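Local structure of cystathionine beta-lyase family protein, YNBB B.subtilis ortholog (3HVY) at residues G285-R288 with S289-G293; K51-E55 with E56-E60; I203-I206 with R207-N210; K192-R195 with I196-A200. The protein probably acts as a pyridoxal-phosphate-dependent lyase of the methionine gamma-lyase family, with a putative part in aluminium resistance. All blocks are in the same frame, centred on the assembly; numbering follows the deposited sequence.

Contact 1 (G285-R288 with S289-G293)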
loop_
_atom_site.group_PDB
_atom_site.type_symbol
_atom_site.label_atom_id
_atom_site.label_comp_id
_atom_site.label_asym_id
_atom_site.label_seq_id
_atom_site.Cartn_x
_atom_site.Cartn_y
_atom_site.Cartn_z
ATOM N N GLY D 285 4.025 -1.630 -4.987
ATOM C CA GLY D 285 4.099 -2.596 -3.897
ATOM C C GLY D 285 3.244 -3.856 -4.088
ATOM O O GLY D 285 3.064 -4.619 -3.153
ATOM N N VAL D 286 2.721 -4.103 -5.288
ATOM C CA VAL D 286 1.889 -5.290 -5.504
ATOM C C VAL D 286 2.635 -6.619 -5.711
ATOM O O VAL D 286 1.997 -7.668 -5.813
ATOM C CB VAL D 286 0.868 -5.086 -6.660
ATOM C CG1 VAL D 286 0.123 -3.802 -6.440
ATOM C CG2 VAL D 286 1.538 -5.148 -8.081
HETATM N N MSE D 287 3.962 -6.610 -5.762
HETATM C CA MSE D 287 4.661 -7.810 -6.237
HETATM C C MSE D 287 4.414 -9.040 -5.343
HETATM O O MSE D 287 4.128 -10.126 -5.860
HETATM C CB MSE D 287 6.163 -7.556 -6.455
HETATM C CG MSE D 287 6.510 -6.500 -7.519
HETATM SE SE MSE D 287 5.611 -6.762 -9.257
HETATM C CE MSE D 287 6.113 -8.587 -9.444
ATOM N N ARG D 288 4.496 -8.917 -4.013
ATOM C CA ARG D 288 4.255 -10.103 -3.176
ATOM C C ARG D 288 2.888 -10.742 -3.530
ATOM O O ARG D 288 2.774 -11.922 -3.708
ATOM C CB ARG D 288 4.329 -9.732 -1.691
ATOM C CG ARG D 288 4.148 -10.877 -0.742
ATOM C CD ARG D 288 4.158 -10.452 0.745
ATOM N NE ARG D 288 5.511 -10.063 1.165
ATOM C CZ ARG D 288 5.907 -8.810 1.390
ATOM N NH1 ARG D 288 5.058 -7.797 1.301
ATOM N NH2 ARG D 288 7.148 -8.558 1.739
ATOM N N SER D 289 1.849 -9.927 -3.677
ATOM C CA SER D 289 0.527 -10.452 -3.922
ATOM C C SER D 289 0.446 -11.140 -5.280
ATOM O O SER D 289 -0.272 -12.141 -5.411
ATOM C CB SER D 289 -0.515 -9.345 -3.765
ATOM O OG SER D 289 -0.504 -8.473 -4.903
ATOM N N LEU D 290 1.182 -10.646 -6.278
ATOM C CA LEU D 290 1.147 -11.264 -7.613
ATOM C C LEU D 290 1.861 -12.609 -7.603
ATOM O O LEU D 290 1.378 -13.561 -8.206
ATOM C CB LEU D 290 1.754 -10.350 -8.699
ATOM C CG LEU D 290 1.031 -9.021 -8.972
ATOM C CD1 LEU D 290 1.707 -8.205 -10.103
ATOM C CD2 LEU D 290 -0.481 -9.348 -9.242
ATOM N N TYR D 291 2.973 -12.710 -6.876
ATOM C CA TYR D 291 3.677 -13.978 -6.753
ATOM C C TYR D 291 2.859 -14.981 -5.959
ATOM O O TYR D 291 2.709 -16.119 -6.358
ATOM C CB TYR D 291 5.041 -13.801 -6.021
ATOM C CG TYR D 291 6.210 -13.276 -6.880
ATOM C CD1 TYR D 291 6.919 -14.137 -7.720
ATOM C CD2 TYR D 291 6.628 -11.959 -6.807
ATOM C CE1 TYR D 291 7.985 -13.695 -8.455
ATOM C CE2 TYR D 291 7.678 -11.504 -7.551
ATOM C CZ TYR D 291 8.364 -12.372 -8.380
ATOM O OH TYR D 291 9.419 -11.941 -9.166
ATOM N N GLU D 292 2.373 -14.569 -4.783
ATOM C CA GLU D 292 1.592 -15.486 -3.983
ATOM C C GLU D 292 0.347 -15.912 -4.737
ATOM O O GLU D 292 -0.038 -17.040 -4.684
ATOM C CB GLU D 292 1.188 -14.869 -2.640
ATOM C CG GLU D 292 0.493 -15.928 -1.781
ATOM C CD GLU D 292 0.196 -15.528 -0.338
ATOM O OE1 GLU D 292 0.422 -14.354 0.025
ATOM O OE2 GLU D 292 -0.253 -16.422 0.424
ATOM N N GLY D 293 -0.303 -14.973 -5.430
ATOM C CA GLY D 293 -1.449 -15.274 -6.206
ATOM C C GLY D 293 -1.169 -16.303 -7.272
ATOM O O GLY D 293 -1.981 -17.238 -7.487
HETATM O O HOH W 1 1.899 -7.141 -2.575
#
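Val-286, Met-287 and Arg-288 pass their carbonyls forward to the amides of Leu-290, Tyr-291 and Glu-292, so the stretch 285-293 winds directly into helix 287-317. The i to i+4 bonds tighten along this turn: Leu-290 N lies 3.1 Å from Val-286 O, while Glu-292 N approaches Arg-288 O at 2.9 Å and almost straight (174°). Before the turn, Gly-285 has a positive phi, and a water bridges its carbonyl to Ser-289 N.

Val-286 O is gripped twice, because Ser-289 OG also donates to it at 2.8 Å. The hydroxyl reaches back because chi1 (76°) tucks OG between its own backbone N and carbonyl carbon; it arrives 18° from the carbonyl plane. Val-286 CG2 meets Leu-290 CD1 at 3.7 Å, the two side chains crossing at a slant. Met-287, a selenomethionine, bends at both chi2 and chi3, which swings CE onward along the helix to 3.8 Å from Tyr-291 CE2. The carbonyl oxygen of Met-287 sits at the edge of the same ring, 3.2 Å from CD2. Beyond the turn, Tyr-291 OH bonds to Gly-75 O, and Met-287, Leu-290 and Tyr-291 all pack on Leu-79 of helix 74-87. Arg-288 sends NH2 to Asn-65 O of the third subunit.

The whole is a worked case of a helix N-terminal turn in which a serine hydroxyl shares a carbonyl acceptor with a main-chain amide, here opening the long helix 287-317 beside subunit interfaces of the tetramer.

Contact 2 (K51-E55 with E56-E60)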
loop_
_atom_site.group_PDB
_atom_site.type_symbol
_atom_site.label_atom_id
_atom_site.label_comp_id
_atom_site.label_asym_id
_atom_site.label_seq_id
_atom_site.Cartn_x
_atom_site.Cartn_y
_atom_site.Cartn_z
ATOM N N LYS D 51 8.253 -25.263 -9.647
ATOM C CA LYS D 51 9.554 -25.352 -10.335
ATOM C C LYS D 51 9.970 -24.009 -10.949
ATOM O O LYS D 51 11.134 -23.647 -10.940
ATOM C CB LYS D 51 9.526 -26.372 -11.471
ATOM C CG LYS D 51 9.430 -27.818 -11.069
ATOM C CD LYS D 51 9.785 -28.749 -12.239
ATOM C CE LYS D 51 9.027 -28.438 -13.519
ATOM N NZ LYS D 51 9.324 -29.424 -14.614
ATOM N N ALA D 52 9.021 -23.310 -11.561
ATOM C CA ALA D 52 9.286 -22.006 -12.175
ATOM C C ALA D 52 9.816 -21.005 -11.083
ATOM O O ALA D 52 10.821 -20.283 -11.287
ATOM C CB ALA D 52 8.033 -21.497 -12.874
ATOM N N PHE D 53 9.183 -20.989 -9.907
ATOM C CA PHE D 53 9.662 -20.146 -8.818
ATOM C C PHE D 53 11.132 -20.464 -8.467
ATOM O O PHE D 53 11.986 -19.583 -8.363
ATOM C CB PHE D 53 8.797 -20.363 -7.572
ATOM C CG PHE D 53 7.604 -19.405 -7.447
ATOM C CD1 PHE D 53 6.460 -19.572 -8.206
ATOM C CD2 PHE D 53 7.632 -18.374 -6.525
ATOM C CE1 PHE D 53 5.385 -18.717 -8.073
ATOM C CE2 PHE D 53 6.563 -17.501 -6.367
ATOM C CZ PHE D 53 5.438 -17.659 -7.156
ATOM N N GLN D 54 11.394 -21.748 -8.299
ATOM C CA GLN D 54 12.708 -22.235 -7.864
ATOM C C GLN D 54 13.751 -22.040 -8.928
ATOM O O GLN D 54 14.864 -21.660 -8.606
ATOM C CB GLN D 54 12.575 -23.700 -7.459
ATOM C CG GLN D 54 11.554 -23.874 -6.316
ATOM C CD GLN D 54 11.617 -25.258 -5.727
ATOM O OE1 GLN D 54 11.946 -26.209 -6.437
ATOM N NE2 GLN D 54 11.305 -25.387 -4.440
ATOM N N GLU D 55 13.386 -22.177 -10.207
ATOM C CA GLU D 55 14.357 -21.935 -11.268
ATOM C C GLU D 55 14.699 -20.447 -11.408
ATOM O O GLU D 55 15.794 -20.115 -11.796
ATOM C CB GLU D 55 13.916 -22.565 -12.585
ATOM C CG GLU D 55 13.921 -24.135 -12.478
ATOM C CD GLU D 55 13.185 -24.885 -13.594
ATOM O OE1 GLU D 55 12.657 -24.252 -14.542
ATOM O OE2 GLU D 55 13.143 -26.135 -13.503
ATOM N N GLU D 56 13.805 -19.561 -11.016
ATOM C CA GLU D 56 14.117 -18.147 -11.032
ATOM C C GLU D 56 14.694 -17.667 -9.690
ATOM O O GLU D 56 14.982 -16.493 -9.517
ATOM C CB GLU D 56 12.879 -17.339 -11.462
ATOM C CG GLU D 56 13.061 -15.799 -11.591
ATOM C CD GLU D 56 14.100 -15.356 -12.632
ATOM O OE1 GLU D 56 14.410 -16.156 -13.557
ATOM O OE2 GLU D 56 14.574 -14.188 -12.530
ATOM N N ARG D 57 14.909 -18.579 -8.752
ATOM C CA ARG D 57 15.417 -18.248 -7.441
ATOM C C ARG D 57 14.651 -17.098 -6.751
ATOM O O ARG D 57 15.223 -16.142 -6.224
ATOM C CB ARG D 57 16.920 -17.973 -7.492
ATOM C CG ARG D 57 17.745 -19.119 -8.003
ATOM C CD ARG D 57 19.220 -18.761 -8.018
ATOM N NE ARG D 57 19.984 -19.965 -7.707
ATOM C CZ ARG D 57 20.669 -20.192 -6.580
ATOM N NH1 ARG D 57 20.782 -19.279 -5.615
ATOM N NH2 ARG D 57 21.295 -21.352 -6.443
ATOM N N ILE D 58 13.341 -17.211 -6.729
ATOM C CA ILE D 58 12.546 -16.209 -6.086
ATOM C C ILE D 58 12.902 -16.159 -4.612
ATOM O O ILE D 58 13.086 -17.208 -3.981
ATOM C CB ILE D 58 11.046 -16.441 -6.359
ATOM C CG1 ILE D 58 10.790 -16.313 -7.875
ATOM C CG2 ILE D 58 10.190 -15.492 -5.553
ATOM C CD1 ILE D 58 11.225 -14.988 -8.528
ATOM N N SER D 59 13.077 -14.935 -4.096
ATOM C CA SER D 59 13.344 -14.694 -2.691
ATOM C C SER D 59 12.571 -13.491 -2.193
ATOM O O SER D 59 11.873 -12.782 -2.975
ATOM C CB SER D 59 14.833 -14.455 -2.458
ATOM O OG SER D 59 15.189 -13.303 -3.135
ATOM N N GLU D 60 12.719 -13.221 -0.896
ATOM C CA GLU D 60 12.071 -12.038 -0.278
ATOM C C GLU D 60 12.455 -10.738 -1.025
ATOM O O GLU D 60 11.626 -9.848 -1.179
ATOM C CB GLU D 60 12.350 -11.955 1.235
#
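Phe-53, Glu-56 and Ile-58 carry the turn that ends helix 18-55. Phe-53 CD2 meets the branched side chain of Ile-58 obliquely, 3.9 Å from its CB and slightly farther from CG1 and CG2, so the isoleucine folds back over the last helical turn. The backbone brings them together: Ile-58 N donates to Phe-53 O at 3.2 Å along a nearly straight path (172°). Ile-58 CG1 also rests 3.5 Å from that carbonyl oxygen.

Glu-56 makes the second part of the turn. Its amide bonds to Ala-52 O at 3.1 Å and only weakly to Phe-53 O, and its CB touches Ala-52 O. Beyond CB the chain sets out anti to the backbone N (chi1 -177°) and then bends at chi2, leading the carboxylate away to helix 74-87, where OE2 forms a salt bridge with Arg-81 and a hydrogen bond with Ser-78. Glu-55 nearby is bonded through OE1 to Asn-85, a ligand of the sodium ion.

Arg-57, with positive phi, breaks the helix and turns the chain aside; its N reaches Gln-54 O at 3.1 Å from well above the carbonyl plane. The paired bonds, Ile-58 N to Phe-53 O and Arg-57 N to Gln-54 O, together with the apolar contact of Phe-53 and Ile-58 that closes over them, are the signature of a Schellman motif at a helix C terminus.

Contact 3 (I203-I206 with R207-N210)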
loop_
_atom_site.group_PDB
_atom_site.type_symbol
_atom_site.label_atom_id
_atom_site.label_comp_id
_atom_site.label_asym_id
_atom_site.label_seq_id
_atom_site.Cartn_x
_atom_site.Cartn_y
_atom_site.Cartn_z
ATOM N N ILE D 203 -4.058 -24.942 -35.029
ATOM C CA ILE D 203 -2.761 -24.314 -35.307
ATOM C C ILE D 203 -1.970 -25.170 -36.290
ATOM O O ILE D 203 -1.395 -24.649 -37.226
ATOM C CB ILE D 203 -1.959 -24.022 -34.020
ATOM C CG1 ILE D 203 -2.715 -22.986 -33.182
ATOM C CG2 ILE D 203 -0.564 -23.515 -34.380
ATOM C CD1 ILE D 203 -2.067 -22.532 -31.860
ATOM N N LYS D 204 -1.982 -26.481 -36.065
ATOM C CA LYS D 204 -1.331 -27.452 -36.950
ATOM C C LYS D 204 -1.871 -27.289 -38.359
ATOM O O LYS D 204 -1.113 -27.332 -39.321
ATOM C CB LYS D 204 -1.559 -28.868 -36.396
ATOM C CG LYS D 204 -0.682 -29.926 -36.933
ATOM C CD LYS D 204 -0.706 -31.225 -36.121
ATOM C CE LYS D 204 0.000 -32.344 -36.978
ATOM N NZ LYS D 204 0.247 -33.661 -36.276
ATOM N N SER D 205 -3.167 -27.049 -38.515
ATOM C CA SER D 205 -3.702 -26.785 -39.849
ATOM C C SER D 205 -3.219 -25.482 -40.432
ATOM O O SER D 205 -2.959 -25.405 -41.629
ATOM C CB SER D 205 -5.235 -26.723 -39.853
ATOM O OG SER D 205 -5.770 -27.999 -39.617
ATOM N N ILE D 206 -3.188 -24.430 -39.616
ATOM C CA ILE D 206 -2.671 -23.152 -40.076
ATOM C C ILE D 206 -1.222 -23.346 -40.559
ATOM O O ILE D 206 -0.857 -22.856 -41.622
ATOM C CB ILE D 206 -2.771 -22.061 -38.984
ATOM C CG1 ILE D 206 -4.233 -21.654 -38.783
ATOM C CG2 ILE D 206 -1.906 -20.778 -39.317
ATOM C CD1 ILE D 206 -4.470 -20.971 -37.445
ATOM N N ARG D 207 -0.425 -24.088 -39.788
ATOM C CA ARG D 207 0.970 -24.245 -40.123
ATOM C C ARG D 207 1.231 -25.110 -41.361
ATOM O O ARG D 207 2.358 -25.151 -41.838
ATOM C CB ARG D 207 1.762 -24.747 -38.934
ATOM C CG ARG D 207 1.764 -23.793 -37.753
ATOM C CD ARG D 207 2.063 -22.353 -38.154
ATOM N NE ARG D 207 2.200 -21.458 -36.995
ATOM C CZ ARG D 207 2.106 -20.127 -37.042
ATOM N NH1 ARG D 207 1.860 -19.490 -38.166
ATOM N NH2 ARG D 207 2.246 -19.429 -35.945
ATOM N N GLU D 208 0.194 -25.738 -41.903
ATOM C CA GLU D 208 0.320 -26.454 -43.170
ATOM C C GLU D 208 0.458 -25.472 -44.340
ATOM O O GLU D 208 0.955 -25.827 -45.393
ATOM C CB GLU D 208 -0.896 -27.371 -43.390
ATOM C CG GLU D 208 -0.905 -28.594 -42.469
ATOM C CD GLU D 208 -2.199 -29.414 -42.541
ATOM O OE1 GLU D 208 -3.228 -28.923 -43.073
ATOM O OE2 GLU D 208 -2.181 -30.550 -42.025
ATOM N N VAL D 209 -0.016 -24.245 -44.167
ATOM C CA VAL D 209 0.008 -23.272 -45.241
ATOM C C VAL D 209 0.899 -22.070 -44.948
ATOM O O VAL D 209 1.373 -21.430 -45.853
ATOM C CB VAL D 209 -1.419 -22.751 -45.508
ATOM C CG1 VAL D 209 -1.446 -21.660 -46.639
ATOM C CG2 VAL D 209 -2.291 -23.902 -45.909
ATOM N N ASN D 210 1.103 -21.736 -43.679
ATOM C CA ASN D 210 1.749 -20.490 -43.333
ATOM C C ASN D 210 2.343 -20.554 -41.948
ATOM O O ASN D 210 1.611 -20.563 -40.965
ATOM C CB ASN D 210 0.715 -19.343 -43.423
ATOM C CG ASN D 210 1.312 -17.963 -43.184
ATOM O OD1 ASN D 210 2.287 -17.796 -42.457
ATOM N ND2 ASN D 210 0.708 -16.956 -43.790
HETATM O O HOH W 2 -6.134 -29.328 -41.985
#
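Arg-207 folds along the end of its own helix beside Ile-203 and Ile-206. With chi1 at -63° its CG stands anti to the carbonyl carbon, and the further bend at chi2 (-47°) turns the chain across the helix end. CG thereby settles 3.3 Å from Ile-203 O and 4.1 Å from Ile-203 CG2, the two side chains lying alongside each other and pointing the same way. The guanidinium then passes Ile-206 CG2 and continues to Asn-210, whose carbonyl oxygen receives NH1 at 3.0 Å. That oxygen lies at the guanidinium edge, practically in its plane, and the bond is close to straight (164°). Val-213 O is a second acceptor for NH1 and Asp-236 forms a salt bridge with NH2, so several partners fix the rotation of the flat group.

Glu-208 behaves differently: extended beyond CG, it runs back over the carbonyls of the last turn, its CB 3.3 Å from Ser-205 O and its CG 3.4 Å from Lys-204 O. A water joins its OE1 to Ser-205 OG, and Lys-168 of helix 164-173 forms a salt bridge with the same carboxylate oxygen.

In the backbone, Ile-206 O accepts two amides, Val-209 N at 3.0 Å from above the carbonyl plane and Asn-210 N at 3.1 Å within it. The chain unwinds here into the loop leading to strand 214-218, an exit held by main-chain bonds, Arg-207 and Asn-210 OD1, acceptor of the Asn-212 and Val-213 amides. It belongs to the beta-alpha-beta crossover in which helix 196-207 links the parallel neighbours 177-183 and 214-218 of the large sheet.

Contact 4 (K192-R195 with I196-A200)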
loop_
_atom_site.group_PDB
_atom_site.type_symbol
_atom_site.label_atom_id
_atom_site.label_comp_id
_atom_site.label_asym_id
_atom_site.label_seq_id
_atom_site.Cartn_x
_atom_site.Cartn_y
_atom_site.Cartn_z
ATOM N N LYS D 192 -19.458 -24.965 -26.492
ATOM C CA LYS D 192 -18.357 -25.276 -25.593
ATOM C C LYS D 192 -17.061 -24.519 -25.974
ATOM O O LYS D 192 -16.722 -24.379 -27.148
ATOM C CB LYS D 192 -18.093 -26.765 -25.599
ATOM C CG LYS D 192 -19.228 -27.579 -24.947
ATOM C CD LYS D 192 -18.899 -29.072 -24.797
ATOM C CE LYS D 192 -18.942 -29.828 -26.117
ATOM N NZ LYS D 192 -17.989 -30.950 -26.025
ATOM N N SER D 193 -16.366 -24.026 -24.956
ATOM C CA SER D 193 -15.095 -23.352 -25.109
ATOM C C SER D 193 -14.090 -24.308 -25.708
ATOM O O SER D 193 -14.195 -25.521 -25.538
ATOM C CB SER D 193 -14.627 -22.848 -23.766
ATOM O OG SER D 193 -15.517 -21.867 -23.236
ATOM N N LEU D 194 -13.122 -23.750 -26.432
ATOM C CA LEU D 194 -12.164 -24.546 -27.203
ATOM C C LEU D 194 -11.092 -25.153 -26.337
ATOM O O LEU D 194 -10.344 -24.444 -25.667
ATOM C CB LEU D 194 -11.434 -23.664 -28.218
ATOM C CG LEU D 194 -11.896 -23.446 -29.621
ATOM C CD1 LEU D 194 -10.737 -22.684 -30.252
ATOM C CD2 LEU D 194 -12.183 -24.792 -30.350
ATOM N N ARG D 195 -10.989 -26.467 -26.366
ATOM C CA ARG D 195 -9.968 -27.161 -25.565
ATOM C C ARG D 195 -8.549 -27.025 -26.167
ATOM O O ARG D 195 -8.367 -26.816 -27.356
ATOM C CB ARG D 195 -10.341 -28.631 -25.514
ATOM C CG ARG D 195 -11.666 -28.942 -24.820
ATOM C CD ARG D 195 -11.370 -29.364 -23.427
ATOM N NE ARG D 195 -10.803 -30.713 -23.469
ATOM C CZ ARG D 195 -10.177 -31.309 -22.455
ATOM N NH1 ARG D 195 -10.019 -30.698 -21.297
ATOM N NH2 ARG D 195 -9.719 -32.538 -22.608
ATOM N N ILE D 196 -7.526 -27.257 -25.352
ATOM C CA ILE D 196 -6.196 -27.096 -25.846
ATOM C C ILE D 196 -5.910 -28.014 -27.026
ATOM O O ILE D 196 -5.237 -27.605 -27.981
ATOM C CB ILE D 196 -5.130 -27.300 -24.733
ATOM C CG1 ILE D 196 -5.217 -26.191 -23.686
ATOM C CG2 ILE D 196 -3.739 -27.470 -25.374
ATOM C CD1 ILE D 196 -4.876 -24.787 -24.167
ATOM N N ALA D 197 -6.430 -29.242 -26.991
ATOM C CA ALA D 197 -6.220 -30.195 -28.114
ATOM C C ALA D 197 -6.891 -29.711 -29.373
ATOM O O ALA D 197 -6.398 -29.972 -30.484
ATOM C CB ALA D 197 -6.688 -31.648 -27.759
ATOM N N GLU D 198 -7.998 -28.995 -29.239
ATOM C CA GLU D 198 -8.641 -28.373 -30.395
ATOM C C GLU D 198 -7.844 -27.226 -30.956
ATOM O O GLU D 198 -7.710 -27.080 -32.177
ATOM C CB GLU D 198 -10.031 -27.910 -30.059
ATOM C CG GLU D 198 -10.916 -29.073 -29.765
ATOM C CD GLU D 198 -12.272 -28.724 -29.187
ATOM O OE1 GLU D 198 -12.433 -27.967 -28.192
ATOM O OE2 GLU D 198 -13.209 -29.309 -29.714
ATOM N N ILE D 199 -7.309 -26.398 -30.068
ATOM C CA ILE D 199 -6.444 -25.295 -30.479
ATOM C C ILE D 199 -5.211 -25.868 -31.164
ATOM O O ILE D 199 -4.778 -25.338 -32.194
ATOM C CB ILE D 199 -6.070 -24.376 -29.291
ATOM C CG1 ILE D 199 -7.344 -23.683 -28.746
ATOM C CG2 ILE D 199 -5.009 -23.366 -29.727
ATOM C CD1 ILE D 199 -7.169 -22.996 -27.408
ATOM N N ALA D 200 -4.659 -26.963 -30.621
ATOM C CA ALA D 200 -3.502 -27.593 -31.242
ATOM C C ALA D 200 -3.725 -27.966 -32.692
ATOM O O ALA D 200 -2.856 -27.742 -33.546
ATOM C CB ALA D 200 -3.059 -28.834 -30.436
HETATM O O HOH W 3 -14.827 -27.613 -27.417
#
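Glu-198 leans back from the first turn of helix 196-207 towards Leu-194 and Arg-195. CB rests 3.4 Å from Arg-195 O and 3.8 Å from Leu-194 CD2. CG, anti to the carbonyl carbon (chi1 -66°), keeps looser company with Arg-195 O, and CD passes Leu-194 CD2 at 4.1 Å. At the tip, OE1 accepts Arg-195 N through its anti lone pair, at 2.8 Å and nearly straight (168°); it also takes a water that donates to Ser-193 O as well. The arginine's CB and CG lie against the same oxygen, but its guanidinium leads away, with NH1 bonded to Arg-330 O.

Next door Leu-194 CD1 touches Ile-199 CG1 at 3.8 Å, a hydrophobic staple across the N terminus, while Ile-199 N bonds to Arg-195 O at 2.9 Å.

Arg-195 is the N-cap and Glu-198 the third helical residue, so the glutamate supplies the half of a capping box that runs from its side chain to the N-cap amide; the arginine side chain at the N-cap leads away, and Glu-226 accepts the first helical amide, Ile-196 N. Two carboxylates gathered at the helix N terminus are probably stabilised as anions by its amides and dipole.

Overall arrangement
From the N terminus the order is contact 2, contact 4, contact 3, contact 1. Each is local and closes no more than a turn, and they follow in series without nesting or crossing. Contact 2 ends helix 18-55; contacts 4 and 3 mark the beginning and end of helix 196-207, their centres about 16 Å apart; contact 1 begins helix 287-317. Distant in sequence, contacts 1 and 2 meet in space: Tyr-291 CE1 lies 3.5 Å from Ile-58 CD1, joining the loop after helix 18-55 to helix 287-317, close to helix 74-87, where the second subunit also packs. Contacts 3 and 4 belong to a beta-alpha-beta crossover of the large mixed sheet, with contact 4 about 30 Å from contact 1, centre to centre.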